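Local coordinates for protein multicopper oxidase (Uncultured bacterium, PDB 4E9X) that probably oxidises phenolic or similar substrates at one copper site and reduces molecular oxygen to water at a copper cluster, as multicopper oxidases do, at residues A[121-126]-A[192-197]. Residues are numbered along the deposited sequence; the frame is centred on the assembly and turned at random.
Sequences PLIVDP and RFFGAG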
loop_
_atom_site.group_PDB
_atom_site.type_symbol
_atom_site.label_atom_id
_atom_site.label_comp_id
_atom_site.label_asym_id
_atom_site.label_seq_id
_atom_site.Cartn_x
_atom_site.Cartn_y
_atom_site.Cartn_z
ATOM N N PRO A 121 -4.587 3.011 21.800
ATOM C CA PRO A 121 -3.171 3.357 21.700
ATOM C C PRO A 121 -2.365 3.097 22.967
ATOM O O PRO A 121 -2.894 3.317 24.072
ATOM C CB PRO A 121 -3.221 4.877 21.379
ATOM C CG PRO A 121 -4.458 5.331 22.186
ATOM C CD PRO A 121 -5.451 4.163 22.184
ATOM N N LEU A 122 -1.125 2.659 22.776
ATOM C CA LEU A 122 -0.164 2.397 23.852
ATOM C C LEU A 122 1.096 3.205 23.547
ATOM O O LEU A 122 1.816 2.843 22.628
ATOM C CB LEU A 122 0.069 0.888 24.001
ATOM C CG LEU A 122 1.240 0.491 24.904
ATOM C CD1 LEU A 122 1.090 0.976 26.349
ATOM C CD2 LEU A 122 1.406 -1.048 24.868
ATOM N N ILE A 123 1.331 4.260 24.313
ATOM C CA ILE A 123 2.452 5.156 24.006
ATOM C C ILE A 123 3.515 4.913 25.046
ATOM O O ILE A 123 3.266 5.102 26.243
ATOM C CB ILE A 123 2.000 6.626 24.002
ATOM C CG1 ILE A 123 0.850 6.849 23.001
ATOM C CG2 ILE A 123 3.195 7.518 23.761
ATOM C CD1 ILE A 123 1.160 6.401 21.555
ATOM N N VAL A 124 4.703 4.529 24.603
ATOM C CA VAL A 124 5.840 4.295 25.489
ATOM C C VAL A 124 6.845 5.422 25.253
ATOM O O VAL A 124 7.441 5.493 24.175
ATOM C CB VAL A 124 6.457 2.892 25.273
ATOM C CG1 VAL A 124 7.675 2.719 26.204
ATOM C CG2 VAL A 124 5.420 1.781 25.528
ATOM N N ASP A 125 7.037 6.272 26.255
ATOM C CA ASP A 125 8.003 7.363 26.080
ATOM C C ASP A 125 9.435 6.867 26.127
ATOM O O ASP A 125 9.816 6.257 27.149
ATOM C CB ASP A 125 7.855 8.440 27.142
ATOM C CG ASP A 125 6.674 9.370 26.983
ATOM O OD1 ASP A 125 5.895 9.199 26.018
ATOM O OD2 ASP A 125 6.516 10.275 27.840
ATOM N N PRO A 126 10.274 7.149 25.153
ATOM C CA PRO A 126 11.672 6.769 25.280
ATOM C C PRO A 126 12.342 7.555 26.419
ATOM O O PRO A 126 12.083 8.743 26.630
ATOM C CB PRO A 126 12.324 7.212 23.976
ATOM C CG PRO A 126 11.248 7.811 23.129
ATOM C CD PRO A 126 9.955 7.839 23.867
ATOM N N ARG A 192 0.681 10.839 15.204
ATOM C CA ARG A 192 0.894 9.381 15.210
ATOM C C ARG A 192 -0.275 8.758 14.467
ATOM O O ARG A 192 -1.410 8.791 14.978
ATOM C CB ARG A 192 0.948 8.899 16.657
ATOM C CG ARG A 192 2.048 9.590 17.485
ATOM C CD ARG A 192 1.940 9.187 18.931
ATOM N NE ARG A 192 2.695 10.003 19.892
ATOM C CZ ARG A 192 3.742 9.544 20.547
ATOM N NH1 ARG A 192 4.328 8.359 20.332
ATOM N NH2 ARG A 192 4.288 10.351 21.469
ATOM N N PHE A 193 0.011 8.188 13.290
ATOM C CA PHE A 193 -1.001 7.508 12.485
ATOM C C PHE A 193 -1.008 6.005 12.806
ATOM O O PHE A 193 0.074 5.414 12.880
ATOM C CB PHE A 193 -0.691 7.627 10.979
ATOM C CG PHE A 193 -0.637 9.038 10.425
ATOM C CD1 PHE A 193 -1.763 9.879 10.468
ATOM C CD2 PHE A 193 0.485 9.500 9.802
ATOM C CE1 PHE A 193 -1.723 11.147 9.912
ATOM C CE2 PHE A 193 0.537 10.798 9.268
ATOM C CZ PHE A 193 -0.595 11.608 9.270
ATOM N N PHE A 194 -2.201 5.440 12.902
ATOM C CA PHE A 194 -2.327 3.998 13.138
ATOM C C PHE A 194 -3.257 3.370 12.119
ATOM O O PHE A 194 -4.387 3.879 11.917
ATOM C CB PHE A 194 -2.934 3.698 14.520
ATOM C CG PHE A 194 -2.285 4.279 15.741
ATOM C CD1 PHE A 194 -1.830 3.447 16.754
ATOM C CD2 PHE A 194 -2.175 5.666 15.929
ATOM C CE1 PHE A 194 -1.312 3.954 17.954
ATOM C CE2 PHE A 194 -1.695 6.204 17.109
ATOM C CZ PHE A 194 -1.291 5.340 18.129
ATOM N N GLY A 195 -2.791 2.258 11.538
ATOM C CA GLY A 195 -3.675 1.456 10.693
ATOM C C GLY A 195 -4.453 0.474 11.590
ATOM O O GLY A 195 -4.100 -0.709 11.714
ATOM N N ALA A 196 -5.498 0.973 12.262
ATOM C CA ALA A 196 -6.138 0.143 13.285
ATOM C C ALA A 196 -7.104 -0.855 12.675
ATOM O O ALA A 196 -7.195 -1.980 13.161
ATOM C CB ALA A 196 -6.867 1.066 14.254
ATOM N N GLY A 197 -7.821 -0.511 11.600
ATOM C CA GLY A 197 -8.737 -1.411 10.929
ATOM C C GLY A 197 -8.101 -2.119 9.743
ATOM O O GLY A 197 -6.867 -2.229 9.638
HETATM O O HOH W 1 6.618 7.612 22.174
HETATM O O HOH W 2 6.470 9.936 23.359
#
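The interface between the two cupredoxin domains of this two-domain multicopper oxidase holds this contact. Strand 119-125 of the first domain faces strand 187-195 of the second, with no hydrogen bond directly between the two segments. CB of Pro121 meets CZ of Phe194 at 3.8 Å. CD1 of Ile123 comes to the edge of the same ring, near its plane, 4.3 Å from CZ of Phe194. Ile141 and Met143 also touch both Pro121 and Phe194. Arg192 reaches further along the first strand, extended from CG to NE (chi2 173°), which carries the guanidinium toward Val124 and Asp125. CG2 of Ile123 lies over one face of the Arg192 guanidinium, 3.7 Å from NH1 of Arg192. Two waters sit at the guanidinium edge, in its plane. One joins NH1 to the carbonyl O of Val124, the other NH2 to OD1 of Asp125. Within its own domain, Arg192 forms a salt bridge through NE to Asp139. Without the guanidinium, as with an alanine here, Asp139 would probably lose its charged mate and both waters their N-H donors. The buried charge is met at its edge by two waters and balanced by Asp139, so the domains meet through both apolar contact and water bridges.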